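Local atomic coordinates of amino Transferase (Eubacterium rectale, PDB entry 3ELE), a protein that probably transfers amino groups between amino acids and 2-oxo acids, using bound pyridoxal-5'-phosphate as its cofactor. Residues Q76-T81 against L291-I296; A83-F88 against K298-T303; H93-N98 against V230-K235. All coordinates share one frame; numbering follows the deposited sequence.

Contact 1. Residues Q76-T81 against L291-I296; sequences QGDVET and LFQKMI
The Q293 amide and the D78 carboxylate have their planes turned 48° apart, and the amide oxygen faces the backbone N of D78. Q293 OE1 accepts D78 N at 2.8 Å, with the donor in the plane of the amide carbonyl, while G77 CA comes to 3.1 Å from the same OE1. G77 suits its place twice over: a CB there would strike OE1, and its backbone angles would jam that carbon against the preceding carbonyl. On the carboxylate, OD2 uses its syn lone pair for the salt bridge from K294 NZ, 2.7 Å away. D78 occupies the N-cap position of helix 79-93, yet its side chain makes no capping bond and turns to the lysine instead. T81 OG1 lies anti to its own carbonyl carbon (chi1 -62°) and donates to Q293 O at 2.6 Å from well above that carbonyl plane, 73° out of it; its methyl CG2 meets I296 CG2 at 4.1 Å. Q293 NE2 is held by T73 OG1 and A288 O, so both ends of this buried amide are satisfied. Helices 79-93 and 290-296 are thus joined beside strand 102-105, whose M104 touches T81 and Q293, while L60 of helix 51-63 packs on K294.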
# COMPACT_ATOMS: atom_id res chain seq x y z
N GLN A 76 -0.36 -12.19 -3.81
CA GLN A 76 0.14 -12.71 -2.55
C GLN A 76 1.65 -12.71 -2.40
O GLN A 76 2.12 -12.93 -1.30
CB GLN A 76 -0.42 -14.12 -2.24
CG GLN A 76 0.01 -15.31 -3.14
CD GLN A 76 -0.88 -15.53 -4.36
OE1 GLN A 76 -1.31 -14.58 -5.01
NE2 GLN A 76 -1.11 -16.78 -4.69
N GLY A 77 2.39 -12.49 -3.49
CA GLY A 77 3.84 -12.40 -3.51
C GLY A 77 4.45 -13.61 -4.19
O GLY A 77 3.78 -14.63 -4.37
N ASP A 78 5.73 -13.49 -4.57
CA ASP A 78 6.49 -14.59 -5.18
C ASP A 78 6.43 -15.83 -4.28
O ASP A 78 6.60 -15.74 -3.05
CB ASP A 78 7.99 -14.25 -5.32
CG ASP A 78 8.32 -13.30 -6.47
OD1 ASP A 78 7.52 -13.17 -7.42
OD2 ASP A 78 9.43 -12.71 -6.44
N VAL A 79 6.24 -16.99 -4.90
CA VAL A 79 6.23 -18.27 -4.17
C VAL A 79 7.60 -18.52 -3.51
O VAL A 79 7.66 -19.07 -2.44
CB VAL A 79 5.78 -19.45 -5.08
CG1 VAL A 79 6.83 -19.76 -6.18
CG2 VAL A 79 5.48 -20.70 -4.26
N GLU A 80 8.69 -18.06 -4.15
CA GLU A 80 10.06 -18.21 -3.63
C GLU A 80 10.29 -17.40 -2.35
O GLU A 80 11.01 -17.84 -1.44
CB GLU A 80 11.11 -17.85 -4.68
CG GLU A 80 11.12 -18.77 -5.92
CD GLU A 80 10.14 -18.37 -7.05
OE1 GLU A 80 9.40 -17.34 -6.97
OE2 GLU A 80 10.14 -19.12 -8.05
N THR A 81 9.68 -16.22 -2.29
CA THR A 81 9.72 -15.37 -1.12
C THR A 81 8.90 -16.00 0.02
O THR A 81 9.41 -16.15 1.14
CB THR A 81 9.26 -13.95 -1.45
OG1 THR A 81 10.17 -13.41 -2.42
CG2 THR A 81 9.22 -13.06 -0.19
N LEU A 291 11.52 -5.89 -5.79
CA LEU A 291 12.96 -5.86 -5.45
C LEU A 291 13.18 -6.40 -4.04
O LEU A 291 14.07 -7.24 -3.82
CB LEU A 291 13.54 -4.43 -5.59
CG LEU A 291 14.95 -4.16 -5.05
CD1 LEU A 291 15.91 -5.05 -5.77
CD2 LEU A 291 15.34 -2.69 -5.21
N PHE A 292 12.33 -5.94 -3.11
CA PHE A 292 12.40 -6.34 -1.69
C PHE A 292 11.92 -7.77 -1.44
O PHE A 292 12.50 -8.45 -0.61
CB PHE A 292 11.77 -5.29 -0.77
CG PHE A 292 12.41 -3.94 -0.91
CD1 PHE A 292 13.75 -3.75 -0.56
CD2 PHE A 292 11.72 -2.86 -1.43
CE1 PHE A 292 14.36 -2.50 -0.73
CE2 PHE A 292 12.33 -1.61 -1.60
CZ PHE A 292 13.63 -1.43 -1.26
N GLN A 293 10.91 -8.24 -2.17
CA GLN A 293 10.50 -9.66 -2.08
C GLN A 293 11.65 -10.59 -2.45
O GLN A 293 11.91 -11.55 -1.73
CB GLN A 293 9.32 -9.99 -3.00
CG GLN A 293 7.99 -9.35 -2.62
CD GLN A 293 6.82 -9.98 -3.36
OE1 GLN A 293 6.70 -11.20 -3.37
NE2 GLN A 293 5.95 -9.15 -3.95
N LYS A 294 12.33 -10.28 -3.56
CA LYS A 294 13.45 -11.09 -4.05
C LYS A 294 14.65 -11.01 -3.09
O LYS A 294 15.31 -12.02 -2.86
CB LYS A 294 13.79 -10.75 -5.51
CG LYS A 294 12.58 -11.01 -6.45
CD LYS A 294 12.89 -10.82 -7.91
CE LYS A 294 11.67 -10.46 -8.74
NZ LYS A 294 10.43 -11.26 -8.50
N MSE A 295 14.88 -9.82 -2.52
CA MSE A 295 15.97 -9.61 -1.55
C MSE A 295 15.76 -10.41 -0.25
O MSE A 295 16.72 -10.96 0.30
CB MSE A 295 16.13 -8.09 -1.26
CG MSE A 295 17.12 -7.69 -0.15
SE MSE A 295 16.42 -7.77 1.67
CE MSE A 295 15.01 -6.49 1.55
N ILE A 296 14.51 -10.44 0.25
CA ILE A 296 14.15 -11.15 1.50
C ILE A 296 14.49 -12.67 1.47
O ILE A 296 14.78 -13.25 2.53
CB ILE A 296 12.64 -10.86 1.94
CG1 ILE A 296 12.56 -9.68 2.92
CG2 ILE A 296 11.97 -12.02 2.64
CD1 ILE A 296 12.46 -8.38 2.28
O HOH W 1 8.95 -14.12 -9.60

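Contact 2. Residues A83-F88 against K298-T303; sequences AAIAEF and KCQGAT. With EDO (1,2-ethanediol), chain F.
F88 and Q300 are brought together by two torsions: F88 CG stands anti to its backbone N (chi1 168°), which sends the ring off the helix, and the Q300 chain folds at chi2 (-61°), which turns its CD back toward that helix. The contact packs helix 79-93 against a type II beta turn, C299 to A302, in the aminotransferase class I and II fold. Packing carries it. Q300 CG lies 3.7 Å from A84 O, OE1 comes 3.4 Å from F88 CB, and NE2 sits 3.8 Å from I85 CG1. NE2 donates to I296 O, just before the turn; a glutamine therefore suits the place, its CG lying against the small A84, its CB against F88 CB, and its amide tying the turn back to I296. Y246 touches both I85 and Q300. G301 holds the third position of the turn with positive phi, where a side chain would be jammed against the carbonyl before it and would also crowd F88 CE1. Without one, its CA reaches 3.4 Å from F88 CE1. A 1,2-ethanediol, probably from the crystallisation liquor, places O1 over one face of the F88 ring, toward the rim, and G301 N also lies over a face; O1 accepts G301 N at 2.9 Å in a nearly straight bond, N-H...O 170°.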
# COMPACT_ATOMS: atom_id res chain seq x y z
N ALA A 83 7.88 -19.17 0.28
CA ALA A 83 8.55 -20.46 0.61
C ALA A 83 9.72 -20.28 1.57
O ALA A 83 9.79 -21.00 2.56
CB ALA A 83 9.02 -21.18 -0.67
N ALA A 84 10.58 -19.30 1.30
CA ALA A 84 11.74 -18.95 2.15
C ALA A 84 11.36 -18.54 3.58
O ALA A 84 12.07 -18.88 4.53
CB ALA A 84 12.56 -17.83 1.50
N ILE A 85 10.25 -17.80 3.72
CA ILE A 85 9.73 -17.39 5.05
C ILE A 85 9.10 -18.60 5.75
O ILE A 85 9.37 -18.81 6.92
CB ILE A 85 8.69 -16.26 4.95
CG1 ILE A 85 9.34 -14.99 4.42
CG2 ILE A 85 8.00 -15.97 6.34
CD1 ILE A 85 8.34 -13.89 4.08
N ALA A 86 8.27 -19.39 5.05
CA ALA A 86 7.66 -20.59 5.65
C ALA A 86 8.73 -21.53 6.22
O ALA A 86 8.62 -21.95 7.38
CB ALA A 86 6.79 -21.33 4.63
N GLU A 87 9.78 -21.78 5.43
CA GLU A 87 10.90 -22.65 5.81
C GLU A 87 11.75 -22.10 6.98
O GLU A 87 12.20 -22.88 7.83
CB GLU A 87 11.79 -22.97 4.59
CG GLU A 87 11.05 -23.83 3.52
CD GLU A 87 11.75 -23.87 2.14
OE1 GLU A 87 12.92 -23.43 2.02
OE2 GLU A 87 11.12 -24.37 1.17
N PHE A 88 11.99 -20.79 6.98
CA PHE A 88 12.70 -20.11 8.08
C PHE A 88 11.89 -20.21 9.39
O PHE A 88 12.47 -20.46 10.44
CB PHE A 88 13.00 -18.63 7.75
CG PHE A 88 13.45 -17.83 8.96
CD1 PHE A 88 14.74 -17.97 9.46
CD2 PHE A 88 12.56 -16.99 9.62
CE1 PHE A 88 15.15 -17.27 10.61
CE2 PHE A 88 12.95 -16.28 10.77
CZ PHE A 88 14.24 -16.42 11.27
N LYS A 298 17.15 -14.07 0.55
CA LYS A 298 18.52 -14.21 1.04
C LYS A 298 18.84 -13.60 2.43
O LYS A 298 19.99 -13.67 2.87
CB LYS A 298 19.49 -13.65 -0.02
CG LYS A 298 19.23 -14.27 -1.41
CD LYS A 298 20.45 -14.30 -2.30
CE LYS A 298 20.17 -15.07 -3.61
NZ LYS A 298 19.78 -16.52 -3.39
N CYS A 299 17.82 -13.05 3.11
CA CYS A 299 17.95 -12.36 4.40
C CYS A 299 17.16 -12.97 5.56
O CYS A 299 16.92 -12.30 6.57
CB CYS A 299 17.53 -10.90 4.22
SG CYS A 299 18.57 -10.06 3.06
N GLN A 300 16.80 -14.24 5.44
CA GLN A 300 16.03 -14.94 6.48
C GLN A 300 16.97 -15.19 7.65
O GLN A 300 18.03 -15.74 7.45
CB GLN A 300 15.47 -16.26 5.94
CG GLN A 300 14.48 -16.08 4.81
CD GLN A 300 13.30 -15.27 5.24
OE1 GLN A 300 12.67 -15.58 6.26
NE2 GLN A 300 13.02 -14.18 4.53
N GLY A 301 16.60 -14.72 8.84
CA GLY A 301 17.42 -14.84 10.04
C GLY A 301 18.30 -13.62 10.29
O GLY A 301 18.67 -13.36 11.43
N ALA A 302 18.61 -12.85 9.23
CA ALA A 302 19.47 -11.68 9.33
C ALA A 302 18.81 -10.56 10.11
O ALA A 302 17.60 -10.32 9.99
CB ALA A 302 19.86 -11.18 7.94
N THR A 303 19.61 -9.90 10.95
CA THR A 303 19.18 -8.74 11.71
C THR A 303 20.33 -7.75 11.82
O THR A 303 21.50 -8.13 11.64
CB THR A 303 18.71 -9.10 13.15
OG1 THR A 303 19.79 -9.72 13.86
CG2 THR A 303 17.50 -10.04 13.16
C1 EDO F . 13.56 -12.54 10.16
O1 EDO F . 14.16 -13.10 8.99
C2 EDO F . 14.54 -12.72 11.29
O2 EDO F . 15.58 -11.74 11.20

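Contact 3. Residues H93-N98 against V230-K235; sequences HGTHFN and VPFVTK
H93 O receives the K235 ammonium, NZ to O 2.7 Å, nearly along the C=O axis at 163°. In this aminotransferase class I and II fold the contact ties the exit of helix 79-93 to the connection between strands 213-217 and 240-245. H93 is the last residue of the helix, and G94, with the positive phi that glycine adopts readily, turns the chain out of it; a lysine suits this helix C-terminus, where the partial negative charge of the carbonyls probably strengthens the bond. Beside it the H93 imidazole and the F232 ring form a face-to-face stack, centroids 4.2 Å apart and planes at 30°, with F232 CD1 over the centre of the imidazole. F232 CB adds a CH-pi contact to the same imidazole, 4.0 Å from its centroid. T95 divides its branches: OG1 takes the crowded position (chi1 50°) and bonds to N90 OD1 in the helix, while the CG2 methyl packs 3.9 Å from K235 CG and 4.0 Å from F232 CD2. Buried F97 and F232 suit the apolar floor here, where L89 and L261 touch both. F97 CE2 meets F232 CE2 at 3.7 Å. The F97 and T234 side chains reach toward each other tip to tip, F97 CZ lying 3.5 Å from T234 OG1.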
# COMPACT_ATOMS: atom_id res chain seq x y z
N HIS A 93 10.77 -22.11 14.80
CA HIS A 93 9.66 -22.35 15.74
C HIS A 93 9.06 -23.76 15.79
O HIS A 93 8.28 -24.07 16.71
CB HIS A 93 8.56 -21.34 15.43
CG HIS A 93 9.04 -19.93 15.47
ND1 HIS A 93 9.41 -19.30 16.64
CD2 HIS A 93 9.24 -19.03 14.47
CE1 HIS A 93 9.82 -18.07 16.36
NE2 HIS A 93 9.72 -17.89 15.05
N GLY A 94 9.44 -24.61 14.84
CA GLY A 94 8.89 -25.97 14.79
C GLY A 94 7.47 -26.06 14.26
O GLY A 94 6.78 -27.05 14.47
N THR A 95 7.07 -25.02 13.52
CA THR A 95 5.80 -24.93 12.85
C THR A 95 5.89 -25.76 11.54
O THR A 95 6.95 -26.35 11.24
CB THR A 95 5.45 -23.44 12.59
OG1 THR A 95 6.57 -22.78 11.98
CG2 THR A 95 5.14 -22.76 13.89
N HIS A 96 4.77 -25.82 10.80
CA HIS A 96 4.67 -26.61 9.54
C HIS A 96 4.00 -25.82 8.41
O HIS A 96 3.17 -26.36 7.65
CB HIS A 96 3.92 -27.95 9.81
CG HIS A 96 2.58 -27.76 10.45
ND1 HIS A 96 2.41 -27.69 11.81
CD2 HIS A 96 1.35 -27.58 9.90
CE1 HIS A 96 1.13 -27.49 12.09
NE2 HIS A 96 0.47 -27.42 10.95
N PHE A 97 4.39 -24.55 8.28
CA PHE A 97 3.85 -23.68 7.24
C PHE A 97 4.44 -24.03 5.87
O PHE A 97 5.51 -24.63 5.76
CB PHE A 97 4.16 -22.19 7.50
CG PHE A 97 3.72 -21.69 8.83
CD1 PHE A 97 2.37 -21.72 9.16
CD2 PHE A 97 4.63 -21.17 9.75
CE1 PHE A 97 1.94 -21.27 10.38
CE2 PHE A 97 4.20 -20.69 10.98
CZ PHE A 97 2.85 -20.75 11.29
N ASN A 98 3.71 -23.65 4.82
CA ASN A 98 4.18 -23.73 3.44
C ASN A 98 4.03 -22.33 2.83
O ASN A 98 3.50 -21.44 3.48
CB ASN A 98 3.46 -24.86 2.66
CG ASN A 98 1.97 -24.65 2.55
OD1 ASN A 98 1.49 -23.57 2.19
ND2 ASN A 98 1.21 -25.71 2.82
N VAL A 230 10.14 -15.07 22.90
CA VAL A 230 8.90 -14.53 22.34
C VAL A 230 8.19 -15.80 21.82
O VAL A 230 8.62 -16.37 20.82
CB VAL A 230 9.17 -13.52 21.19
CG1 VAL A 230 7.87 -12.92 20.68
CG2 VAL A 230 10.08 -12.41 21.66
N PRO A 231 7.15 -16.31 22.53
CA PRO A 231 6.46 -17.51 22.00
C PRO A 231 5.79 -17.30 20.64
O PRO A 231 5.20 -16.24 20.44
CB PRO A 231 5.37 -17.75 23.05
CG PRO A 231 5.84 -17.14 24.25
CD PRO A 231 6.57 -15.90 23.81
N PHE A 232 5.86 -18.29 19.75
CA PHE A 232 5.22 -18.20 18.44
C PHE A 232 3.74 -18.58 18.66
O PHE A 232 3.40 -19.76 18.82
CB PHE A 232 5.91 -19.04 17.36
CG PHE A 232 5.67 -18.50 15.99
CD1 PHE A 232 6.42 -17.42 15.51
CD2 PHE A 232 4.65 -19.00 15.20
CE1 PHE A 232 6.17 -16.89 14.26
CE2 PHE A 232 4.41 -18.47 13.94
CZ PHE A 232 5.16 -17.41 13.48
N VAL A 233 2.88 -17.57 18.59
CA VAL A 233 1.47 -17.64 19.04
C VAL A 233 0.58 -18.67 18.32
O VAL A 233 -0.35 -19.21 18.94
CB VAL A 233 0.81 -16.24 19.00
CG1 VAL A 233 -0.63 -16.27 19.58
CG2 VAL A 233 1.65 -15.24 19.79
N THR A 234 0.89 -18.95 17.05
CA THR A 234 0.10 -19.89 16.24
C THR A 234 0.12 -21.29 16.81
O THR A 234 -0.82 -22.06 16.60
CB THR A 234 0.55 -19.92 14.74
OG1 THR A 234 1.86 -20.49 14.63
CG2 THR A 234 0.51 -18.49 14.13
N LYS A 235 1.21 -21.61 17.54
CA LYS A 235 1.36 -22.90 18.21
C LYS A 235 0.46 -23.08 19.42
O LYS A 235 0.26 -24.21 19.85
CB LYS A 235 2.80 -23.11 18.65
CG LYS A 235 3.80 -23.04 17.50
CD LYS A 235 5.05 -23.93 17.78
CE LYS A 235 5.79 -23.54 19.02
NZ LYS A 235 7.08 -24.29 19.14

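Helix 79-93 is the common element: contact 1 uses its first turn, contact 2 its middle, and contact 3 its last residue and the loop leading to strand 102-105. Centres of contacts 1 and 2 lie about 11 Å apart, those of 2 and 3 about 14 Å, and those of 1 and 3 about 21 Å. Along the chain contacts 1 and 2 cross, helix 290-296 and its following turn taking successive parts of helix 79-93, whereas contact 3 is nested within both loops. Contacts 2 and 3 also touch, A86 CB lying 3.4 Å from N98 C. The helix is thus contacted at its start, middle and end, beside edge strand 102-105 of the seven-stranded sheet.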